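Local coordinates for protein alginate lyase, family PL7 (PDB 4BE3) that probably cleaves alginate, poly(beta-D-mannuronate) included, by beta-elimination, acting as an exolytic polysaccharide lyase of family PL7, at residues H116-F124 with F137-N148; N192-L200 with K211-S219. All coordinates share one frame; numbering follows the deposited sequence.

Interactions 1 and 2 lie on the two antiparallel sheets that pack face to face in the beta-jelly roll of this family, their centres about 14 Å apart and following in series along the chain. Their inner side chains meet between the sheets: I121 CD1 is 3.6 Å from L200 CD1, W138 NE1 is 3.4 Å from F212 CD2, and Y140 CE1 is 3.7 Å from K214 CE. Interaction 1 is the one beside the ligand pocket. The E119 side chain lies about 5 Å from the bound meso-tartrate and hydrogen-bonds H111, which lines that pocket. Interaction 2 belongs to the opposing sheet of the sandwich, at its 210-215 edge.

Interaction 1. Residues H116-F124 with F137-N148; sequences HENEPIKIF and FWNYEINTKGDN
E141 reaches across to N118 and E119 where the antiparallel hairpin of strands 121-126 and 133-141, part of the jelly-roll sheet beside the tartrate pocket, opens into loops. K122-N139 and F124-F137 are hydrogen-bonded pairs (F124 N bonds F137 O at 2.8 Å), with the non-hydrogen-bonded pair I123-W138 between them. Along E141, CB rests 3.3 Å from E119 O. CG stands anti to the backbone N (chi1 175°), which points the extended chain at N118 and E119. E141 CD comes 3.5 Å from N118 CB, and the carboxylate stacks on the plane of the N118 amide, tilted by about 22°. At the tip, E141 OE1 takes the backbone N-H of E119 on its anti lone pair, 2.9 Å from E119 N with 155° at the hydrogen. That same E141 OE1 lies 3.3 Å from E119 OE1, two carboxylate oxygens brought close with no hydrogen bond between them. K122 probably eases the crowding of charge: its NZ forms a salt bridge to E119 OE1 at 3.2 Å and a second to D153, while a water joins NZ to the carbonyls of E119 and N139. E119 OE2 hydrogen-bonds H111 of the tartrate pocket. With an alanine at E141, the N-H of E119 would probably lose its acceptor and N118 the carboxylate stacked on its amide. On the face of K122 and N139, F124 CB sits over the F137 ring and the near-parallel rings barely overlap, their exact spacing being doubtful. In the loops, N148 CB covers one face of the H116 imidazole, whose NE2 bonds weakly to T144 O at 3.0 Å.

Interaction 2. Residues N192-L200 with K211-S219; sequences NVYEGIMYL and KFTKNLLKS
The antiparallel hairpin of strands 197-203 and 210-215 closes one edge of the seven-stranded jelly-roll sheet, pairing I197 with N215, M198 with K214, Y199 with T213 and L200 with F212. Backbone bonds run the length of the pairing, among them M198 N to K214 O at 2.8 Å. The ladder continues one step past the strand end, where G196 O receives L216 N at 2.8 Å. G196 belongs to the type I' turn from Y194 to I197 that links the 197-203 strand back to its other neighbour, 187-194. Having no side chain, it lets L217 close in, with L217 CG 3.7 Å from G196 CA and CD1 beside the carbonyl of E195.

The two faces of the hairpin differ. On the face of I197, Y199 and T213, the methyls I197 CG2 and T213 CG2 are pressed to 3.5 Å, tighter than usual for carbons. I197 CG2 also lies over one face of the Y199 ring, toward its rim, while T213 runs alongside Y199 in the same direction. The opposite face looks into the core between the sheets. There M198 bends at chi3 (68°), bringing CE to 3.9 Å from K214 CB, and its own CB meets L216 CG at 4.0 Å. L216 CD1 reaches on to V193, so the leucine touches both strands joined by that turn, at V193 and at M198. L200 CB lies at the edge of the F212 ring, and L200 CD1 is 4.1 Å from F212 CB. Beyond the hairpin, F212 meets W138 edge-to-face and K214 makes a cation-pi contact with Y140. The strand finishes in an Asx turn, N215 OD1 accepting the backbone N-H of L217 at 2.7 Å from L217 N, 155° at the hydrogen.

Interaction 1. Residues H116-F124 with F137-N148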
loop_
_atom_site.group_PDB
_atom_site.type_symbol
_atom_site.label_atom_id
_atom_site.label_comp_id
_atom_site.label_asym_id
_atom_site.label_seq_id
_atom_site.Cartn_x
_atom_site.Cartn_y
_atom_site.Cartn_z
ATOM N N HIS A 116 6.121 -6.823 -17.693
ATOM C CA HIS A 116 6.318 -8.236 -18.015
ATOM C C HIS A 116 5.576 -9.198 -17.133
ATOM O O HIS A 116 5.475 -10.358 -17.478
ATOM C CB HIS A 116 7.810 -8.518 -17.914
ATOM C CG HIS A 116 8.632 -7.898 -19.002
ATOM N ND1 HIS A 116 8.193 -7.760 -20.298
ATOM C CD2 HIS A 116 9.921 -7.377 -18.947
ATOM C CE1 HIS A 116 9.189 -7.250 -21.039
ATOM N NE2 HIS A 116 10.261 -7.010 -20.222
ATOM N N GLU A 117 5.017 -8.709 -15.992
ATOM C CA GLU A 117 4.279 -9.589 -15.075
ATOM C C GLU A 117 5.229 -10.737 -14.589
ATOM O O GLU A 117 4.765 -11.861 -14.400
ATOM C CB GLU A 117 2.946 -10.147 -15.605
ATOM C CG GLU A 117 2.077 -8.929 -16.008
ATOM C CD GLU A 117 0.736 -9.273 -16.632
ATOM O OE1 GLU A 117 0.010 -10.113 -16.158
ATOM O OE2 GLU A 117 0.419 -8.644 -17.659
ATOM N N ASN A 118 6.506 -10.408 -14.325
ATOM C CA ASN A 118 7.409 -11.491 -13.793
ATOM C C ASN A 118 7.337 -11.529 -12.251
ATOM O O ASN A 118 6.659 -10.646 -11.655
ATOM C CB ASN A 118 8.806 -11.130 -14.213
ATOM C CG ASN A 118 9.046 -11.342 -15.741
ATOM O OD1 ASN A 118 8.162 -11.892 -16.439
ATOM N ND2 ASN A 118 10.239 -10.988 -16.242
ATOM N N GLU A 119 8.099 -12.406 -11.582
ATOM C CA GLU A 119 8.092 -12.441 -10.095
ATOM C C GLU A 119 9.397 -12.120 -9.516
ATOM O O GLU A 119 10.385 -12.867 -9.633
ATOM C CB GLU A 119 7.783 -13.918 -9.693
ATOM C CG GLU A 119 6.302 -14.316 -9.959
ATOM C CD GLU A 119 6.023 -15.073 -11.240
ATOM O OE1 GLU A 119 6.925 -15.769 -11.862
ATOM O OE2 GLU A 119 4.919 -14.854 -11.738
ATOM N N PRO A 120 9.481 -11.040 -8.736
ATOM C CA PRO A 120 10.638 -10.791 -7.958
ATOM C C PRO A 120 10.986 -12.015 -7.011
ATOM O O PRO A 120 12.190 -12.162 -6.639
ATOM C CB PRO A 120 10.202 -9.542 -7.066
ATOM C CG PRO A 120 9.291 -8.862 -8.058
ATOM C CD PRO A 120 8.464 -9.971 -8.696
ATOM N N ILE A 121 9.966 -12.767 -6.589
ATOM C CA ILE A 121 10.347 -14.004 -5.798
ATOM C C ILE A 121 9.307 -15.030 -5.924
ATOM O O ILE A 121 8.083 -14.771 -5.946
ATOM C CB ILE A 121 10.577 -13.707 -4.285
ATOM C CG1 ILE A 121 10.875 -15.027 -3.566
ATOM C CG2 ILE A 121 9.346 -13.028 -3.594
ATOM C CD1 ILE A 121 11.393 -14.864 -2.124
ATOM N N LYS A 122 9.791 -16.333 -6.028
ATOM C CA LYS A 122 8.863 -17.442 -5.934
ATOM C C LYS A 122 9.623 -18.407 -4.936
ATOM O O LYS A 122 10.859 -18.640 -5.126
ATOM C CB LYS A 122 8.720 -18.228 -7.253
ATOM C CG LYS A 122 7.819 -17.399 -8.200
ATOM C CD LYS A 122 7.460 -18.277 -9.472
ATOM C CE LYS A 122 8.725 -18.548 -10.331
ATOM N NZ LYS A 122 9.523 -17.395 -10.897
ATOM N N ILE A 123 8.947 -18.817 -3.898
ATOM C CA ILE A 123 9.578 -19.785 -2.912
ATOM C C ILE A 123 9.000 -21.147 -3.322
ATOM O O ILE A 123 7.778 -21.391 -3.369
ATOM C CB ILE A 123 9.153 -19.432 -1.483
ATOM C CG1 ILE A 123 9.673 -17.990 -1.167
ATOM C CG2 ILE A 123 9.649 -20.463 -0.502
ATOM C CD1 ILE A 123 9.058 -17.522 0.250
ATOM N N PHE A 124 9.962 -22.107 -3.481
ATOM C CA PHE A 124 9.584 -23.477 -3.914
ATOM C C PHE A 124 9.869 -24.486 -2.810
ATOM O O PHE A 124 10.850 -24.323 -2.054
ATOM C CB PHE A 124 10.581 -23.874 -5.039
ATOM C CG PHE A 124 10.360 -23.199 -6.363
ATOM C CD1 PHE A 124 10.717 -21.834 -6.603
ATOM C CD2 PHE A 124 9.855 -24.021 -7.442
ATOM C CE1 PHE A 124 10.557 -21.253 -7.871
ATOM C CE2 PHE A 124 9.777 -23.414 -8.709
ATOM C CZ PHE A 124 10.066 -22.091 -8.931
ATOM N N PHE A 137 13.848 -23.604 -1.823
ATOM C CA PHE A 137 14.772 -22.684 -2.410
ATOM C C PHE A 137 13.943 -21.513 -2.956
ATOM O O PHE A 137 12.677 -21.632 -2.999
ATOM C CB PHE A 137 15.550 -23.271 -3.635
ATOM C CG PHE A 137 14.692 -23.991 -4.644
ATOM C CD1 PHE A 137 14.146 -23.241 -5.748
ATOM C CD2 PHE A 137 14.611 -25.417 -4.610
ATOM C CE1 PHE A 137 13.418 -23.882 -6.829
ATOM C CE2 PHE A 137 13.828 -26.062 -5.661
ATOM C CZ PHE A 137 13.302 -25.313 -6.722
ATOM N N TRP A 138 14.560 -20.405 -3.278
ATOM C CA TRP A 138 13.724 -19.301 -3.809
ATOM C C TRP A 138 14.337 -18.747 -5.068
ATOM O O TRP A 138 15.560 -18.707 -5.178
ATOM C CB TRP A 138 13.531 -18.203 -2.741
ATOM C CG TRP A 138 14.800 -17.489 -2.402
ATOM C CD1 TRP A 138 15.727 -17.897 -1.440
ATOM C CD2 TRP A 138 15.274 -16.205 -2.941
ATOM N NE1 TRP A 138 16.707 -16.948 -1.308
ATOM C CE2 TRP A 138 16.499 -15.908 -2.199
ATOM C CE3 TRP A 138 14.766 -15.287 -3.905
ATOM C CZ2 TRP A 138 17.272 -14.743 -2.419
ATOM C CZ3 TRP A 138 15.544 -14.109 -4.106
ATOM C CH2 TRP A 138 16.748 -13.864 -3.403
ATOM N N ASN A 139 13.505 -18.302 -6.005
ATOM C CA ASN A 139 14.035 -17.859 -7.331
ATOM C C ASN A 139 13.717 -16.340 -7.482
ATOM O O ASN A 139 12.605 -15.904 -7.050
ATOM C CB ASN A 139 13.215 -18.497 -8.429
ATOM C CG ASN A 139 13.677 -19.935 -8.674
ATOM O OD1 ASN A 139 14.325 -20.503 -7.798
ATOM N ND2 ASN A 139 13.271 -20.534 -9.876
ATOM N N TYR A 140 14.652 -15.620 -8.077
ATOM C CA TYR A 140 14.429 -14.187 -8.429
ATOM C C TYR A 140 14.304 -14.214 -9.935
ATOM O O TYR A 140 15.244 -14.747 -10.605
ATOM C CB TYR A 140 15.710 -13.425 -8.021
ATOM C CG TYR A 140 15.622 -11.987 -8.543
ATOM C CD1 TYR A 140 14.839 -11.048 -7.817
ATOM C CD2 TYR A 140 16.316 -11.611 -9.724
ATOM C CE1 TYR A 140 14.767 -9.727 -8.249
ATOM C CE2 TYR A 140 16.238 -10.277 -10.200
ATOM C CZ TYR A 140 15.414 -9.377 -9.417
ATOM O OH TYR A 140 15.329 -8.034 -9.912
ATOM N N GLU A 141 13.246 -13.621 -10.544
ATOM C CA GLU A 141 13.220 -13.582 -11.998
ATOM C C GLU A 141 13.591 -12.181 -12.451
ATOM O O GLU A 141 13.111 -11.155 -11.846
ATOM C CB GLU A 141 11.795 -13.907 -12.381
ATOM C CG GLU A 141 11.630 -13.768 -13.923
ATOM C CD GLU A 141 10.256 -14.314 -14.303
ATOM O OE1 GLU A 141 9.191 -14.107 -13.608
ATOM O OE2 GLU A 141 10.217 -14.986 -15.382
ATOM N N ILE A 142 14.468 -12.028 -13.468
ATOM C CA ILE A 142 14.847 -10.667 -13.849
ATOM C C ILE A 142 13.684 -9.919 -14.460
ATOM O O ILE A 142 12.818 -10.467 -15.104
ATOM C CB ILE A 142 16.088 -10.661 -14.819
ATOM C CG1 ILE A 142 15.822 -11.614 -15.989
ATOM C CG2 ILE A 142 17.377 -11.066 -14.069
ATOM C CD1 ILE A 142 16.765 -11.275 -17.229
ATOM N N ASN A 143 13.649 -8.587 -14.188
ATOM C CA ASN A 143 12.700 -7.785 -14.935
ATOM C C ASN A 143 13.344 -7.355 -16.276
ATOM O O ASN A 143 14.026 -6.325 -16.343
ATOM C CB ASN A 143 12.370 -6.535 -14.077
ATOM C CG ASN A 143 11.084 -5.833 -14.593
ATOM O OD1 ASN A 143 10.678 -4.737 -14.112
ATOM N ND2 ASN A 143 10.405 -6.488 -15.471
ATOM N N THR A 144 13.227 -8.257 -17.255
ATOM C CA THR A 144 14.076 -8.240 -18.452
ATOM C C THR A 144 14.032 -6.872 -19.141
ATOM O O THR A 144 12.958 -6.292 -19.260
ATOM C CB THR A 144 13.487 -9.252 -19.446
ATOM O OG1 THR A 144 13.160 -10.447 -18.721
ATOM C CG2 THR A 144 14.553 -9.644 -20.578
ATOM N N LYS A 145 15.189 -6.371 -19.524
ATOM C CA LYS A 145 15.260 -5.112 -20.348
ATOM C C LYS A 145 14.866 -5.565 -21.702
ATOM O O LYS A 145 15.487 -6.412 -22.260
ATOM C CB LYS A 145 16.684 -4.563 -20.276
ATOM C CG LYS A 145 16.878 -3.191 -20.975
ATOM C CD LYS A 145 18.392 -3.013 -21.061
ATOM C CE LYS A 145 18.781 -2.029 -22.159
ATOM N NZ LYS A 145 18.343 -0.682 -21.692
ATOM N N GLY A 146 13.807 -5.008 -22.284
ATOM C CA GLY A 146 13.438 -5.488 -23.640
ATOM C C GLY A 146 12.576 -6.752 -23.640
ATOM O O GLY A 146 11.763 -6.922 -22.784
ATOM N N ASP A 147 12.810 -7.657 -24.555
ATOM C CA ASP A 147 11.923 -8.754 -24.836
ATOM C C ASP A 147 12.030 -9.782 -23.706
ATOM O O ASP A 147 13.078 -10.451 -23.482
ATOM C CB ASP A 147 12.412 -9.397 -26.135
ATOM C CG ASP A 147 11.729 -10.699 -26.497
ATOM O OD1 ASP A 147 10.631 -11.063 -26.003
ATOM O OD2 ASP A 147 12.362 -11.397 -27.361
ATOM N N ASN A 148 10.897 -9.999 -23.117
ATOM C CA ASN A 148 10.808 -10.948 -21.972
ATOM C C ASN A 148 10.982 -12.411 -22.383
ATOM O O ASN A 148 11.066 -13.277 -21.501
ATOM C CB ASN A 148 9.437 -10.773 -21.312
ATOM C CG ASN A 148 9.443 -11.242 -19.803
ATOM O OD1 ASN A 148 8.444 -11.730 -19.290
ATOM N ND2 ASN A 148 10.558 -10.998 -19.126
HETATM O O HOH W 1 10.752 -15.585 -9.214
#

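Interaction 2. Residues N192-L200 with K211-S219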
loop_
_atom_site.group_PDB
_atom_site.type_symbol
_atom_site.label_atom_id
_atom_site.label_comp_id
_atom_site.label_asym_id
_atom_site.label_seq_id
_atom_site.Cartn_x
_atom_site.Cartn_y
_atom_site.Cartn_z
ATOM N N ASN A 192 9.905 -9.701 3.611
ATOM C CA ASN A 192 9.749 -8.297 4.148
ATOM C C ASN A 192 10.357 -7.325 3.194
ATOM O O ASN A 192 11.618 -7.244 3.056
ATOM C CB ASN A 192 10.476 -8.326 5.514
ATOM C CG ASN A 192 10.558 -6.901 6.104
ATOM O OD1 ASN A 192 9.701 -6.081 5.736
ATOM N ND2 ASN A 192 11.580 -6.586 6.895
ATOM N N VAL A 193 9.536 -6.591 2.438
ATOM C CA VAL A 193 10.107 -5.635 1.466
ATOM C C VAL A 193 9.981 -4.266 2.136
ATOM O O VAL A 193 8.862 -3.864 2.444
ATOM C CB VAL A 193 9.339 -5.612 0.122
ATOM C CG1 VAL A 193 9.945 -4.555 -0.805
ATOM C CG2 VAL A 193 9.504 -7.091 -0.535
ATOM N N TYR A 194 11.100 -3.679 2.428
ATOM C CA TYR A 194 11.143 -2.351 3.090
ATOM C C TYR A 194 11.979 -1.402 2.291
ATOM O O TYR A 194 13.189 -1.659 2.065
ATOM C CB TYR A 194 11.712 -2.582 4.496
ATOM C CG TYR A 194 11.744 -1.275 5.264
ATOM C CD1 TYR A 194 10.549 -0.683 5.640
ATOM C CD2 TYR A 194 12.954 -0.664 5.547
ATOM C CE1 TYR A 194 10.584 0.543 6.370
ATOM C CE2 TYR A 194 13.004 0.565 6.257
ATOM C CZ TYR A 194 11.818 1.112 6.648
ATOM O OH TYR A 194 11.854 2.299 7.341
ATOM N N GLU A 195 11.354 -0.274 1.828
ATOM C CA GLU A 195 12.028 0.665 1.036
ATOM C C GLU A 195 12.748 0.023 -0.182
ATOM O O GLU A 195 13.870 0.378 -0.513
ATOM C CB GLU A 195 13.043 1.438 1.905
ATOM C CG GLU A 195 12.200 2.219 2.913
ATOM C CD GLU A 195 13.057 3.232 3.726
ATOM O OE1 GLU A 195 14.316 3.145 3.794
ATOM O OE2 GLU A 195 12.434 4.076 4.344
ATOM N N GLY A 196 12.077 -0.908 -0.795
ATOM C CA GLY A 196 12.563 -1.426 -2.057
ATOM C C GLY A 196 13.559 -2.590 -1.872
ATOM O O GLY A 196 14.051 -3.092 -2.892
ATOM N N ILE A 197 13.887 -2.918 -0.633
ATOM C CA ILE A 197 14.862 -4.017 -0.375
ATOM C C ILE A 197 14.108 -5.197 0.234
ATOM O O ILE A 197 13.353 -5.070 1.172
ATOM C CB ILE A 197 16.049 -3.554 0.497
ATOM C CG1 ILE A 197 16.823 -2.336 -0.228
ATOM C CG2 ILE A 197 16.951 -4.759 0.743
ATOM C CD1 ILE A 197 17.943 -1.870 0.672
ATOM N N MET A 198 14.280 -6.409 -0.344
ATOM C CA MET A 198 13.540 -7.567 0.064
ATOM C C MET A 198 14.455 -8.329 1.056
ATOM O O MET A 198 15.563 -8.745 0.668
ATOM C CB MET A 198 13.296 -8.482 -1.216
ATOM C CG MET A 198 12.612 -9.805 -0.769
ATOM S SD MET A 198 11.963 -10.585 -2.311
ATOM C CE MET A 198 13.530 -11.057 -3.223
ATOM N N TYR A 199 14.005 -8.488 2.292
ATOM C CA TYR A 199 14.701 -9.193 3.321
ATOM C C TYR A 199 13.900 -10.489 3.560
ATOM O O TYR A 199 12.671 -10.487 3.951
ATOM C CB TYR A 199 14.639 -8.374 4.642
ATOM C CG TYR A 199 15.325 -7.054 4.495
ATOM C CD1 TYR A 199 16.723 -6.965 4.590
ATOM C CD2 TYR A 199 14.582 -5.911 4.229
ATOM C CE1 TYR A 199 17.425 -5.718 4.441
ATOM C CE2 TYR A 199 15.236 -4.637 4.077
ATOM C CZ TYR A 199 16.649 -4.583 4.195
ATOM O OH TYR A 199 17.266 -3.406 4.015
ATOM N N LEU A 200 14.535 -11.674 3.358
ATOM C CA LEU A 200 13.872 -12.936 3.552
ATOM C C LEU A 200 14.356 -13.622 4.793
ATOM O O LEU A 200 15.562 -13.492 5.129
ATOM C CB LEU A 200 14.204 -13.873 2.304
ATOM C CG LEU A 200 13.912 -13.191 0.989
ATOM C CD1 LEU A 200 14.365 -14.310 -0.115
ATOM C CD2 LEU A 200 12.393 -12.958 0.856
ATOM N N LYS A 211 18.756 -16.258 6.244
ATOM C CA LYS A 211 18.241 -14.912 5.833
ATOM C C LYS A 211 18.866 -14.499 4.534
ATOM O O LYS A 211 20.084 -14.866 4.283
ATOM C CB LYS A 211 18.695 -13.910 6.914
ATOM C CG LYS A 211 17.844 -14.083 8.224
ATOM C CD LYS A 211 18.199 -12.962 9.220
ATOM C CE LYS A 211 17.464 -13.401 10.513
ATOM N NZ LYS A 211 17.607 -12.459 11.656
ATOM N N PHE A 212 18.203 -13.653 3.734
ATOM C CA PHE A 212 18.794 -13.171 2.480
ATOM C C PHE A 212 18.387 -11.672 2.346
ATOM O O PHE A 212 17.297 -11.310 2.804
ATOM C CB PHE A 212 18.202 -13.852 1.237
ATOM C CG PHE A 212 18.472 -15.348 1.242
ATOM C CD1 PHE A 212 19.659 -15.836 0.715
ATOM C CD2 PHE A 212 17.593 -16.200 1.864
ATOM C CE1 PHE A 212 19.929 -17.248 0.775
ATOM C CE2 PHE A 212 17.853 -17.635 1.948
ATOM C CZ PHE A 212 19.058 -18.104 1.340
ATOM N N THR A 213 19.152 -10.933 1.577
ATOM C CA THR A 213 18.789 -9.493 1.270
ATOM C C THR A 213 18.870 -9.359 -0.185
ATOM O O THR A 213 19.928 -9.704 -0.819
ATOM C CB THR A 213 19.751 -8.530 1.950
ATOM O OG1 THR A 213 19.669 -8.734 3.340
ATOM C CG2 THR A 213 19.448 -7.053 1.583
ATOM N N LYS A 214 17.854 -8.845 -0.850
ATOM C CA LYS A 214 17.948 -8.631 -2.318
ATOM C C LYS A 214 17.323 -7.258 -2.648
ATOM O O LYS A 214 16.134 -7.048 -2.373
ATOM C CB LYS A 214 17.146 -9.752 -3.001
ATOM C CG LYS A 214 17.006 -9.617 -4.532
ATOM C CD LYS A 214 18.314 -9.784 -5.262
ATOM C CE LYS A 214 18.159 -9.632 -6.810
ATOM N NZ LYS A 214 19.517 -9.661 -7.506
ATOM N N ASN A 215 18.123 -6.338 -3.234
ATOM C CA ASN A 215 17.596 -5.016 -3.554
ATOM C C ASN A 215 16.719 -5.130 -4.785
ATOM O O ASN A 215 17.160 -5.616 -5.820
ATOM C CB ASN A 215 18.805 -4.173 -3.861
ATOM C CG ASN A 215 18.432 -2.719 -4.007
ATOM O OD1 ASN A 215 17.377 -2.375 -4.497
ATOM N ND2 ASN A 215 19.352 -1.854 -3.604
ATOM N N LEU A 216 15.450 -4.726 -4.697
ATOM C CA LEU A 216 14.581 -4.803 -5.888
ATOM C C LEU A 216 14.539 -3.512 -6.750
ATOM O O LEU A 216 13.861 -3.509 -7.792
ATOM C CB LEU A 216 13.169 -5.044 -5.421
ATOM C CG LEU A 216 12.943 -6.304 -4.516
ATOM C CD1 LEU A 216 11.424 -6.463 -4.219
ATOM C CD2 LEU A 216 13.453 -7.554 -5.426
ATOM N N LEU A 217 15.389 -2.527 -6.338
ATOM C CA LEU A 217 15.445 -1.244 -7.042
ATOM C C LEU A 217 16.670 -1.074 -7.903
ATOM O O LEU A 217 16.710 -0.107 -8.667
ATOM C CB LEU A 217 15.469 -0.074 -6.013
ATOM C CG LEU A 217 14.344 -0.050 -4.938
ATOM C CD1 LEU A 217 14.447 1.247 -4.063
ATOM C CD2 LEU A 217 12.957 -0.120 -5.569
ATOM N N LYS A 218 17.693 -1.934 -7.717
ATOM C CA LYS A 218 18.976 -1.725 -8.473
ATOM C C LYS A 218 19.371 -3.161 -8.899
ATOM O O LYS A 218 19.620 -4.044 -8.068
ATOM C CB LYS A 218 20.081 -1.116 -7.599
ATOM C CG LYS A 218 19.861 0.373 -7.367
ATOM C CD LYS A 218 20.605 0.831 -6.121
ATOM C CE LYS A 218 20.837 2.330 -6.283
ATOM N NZ LYS A 218 22.064 2.807 -5.597
ATOM N N SER A 219 19.441 -3.361 -10.189
ATOM C CA SER A 219 19.725 -4.722 -10.676
ATOM C C SER A 219 21.231 -5.079 -10.514
ATOM O O SER A 219 22.083 -4.239 -10.757
ATOM C CB SER A 219 19.422 -4.710 -12.169
ATOM O OG SER A 219 19.804 -5.966 -12.704
#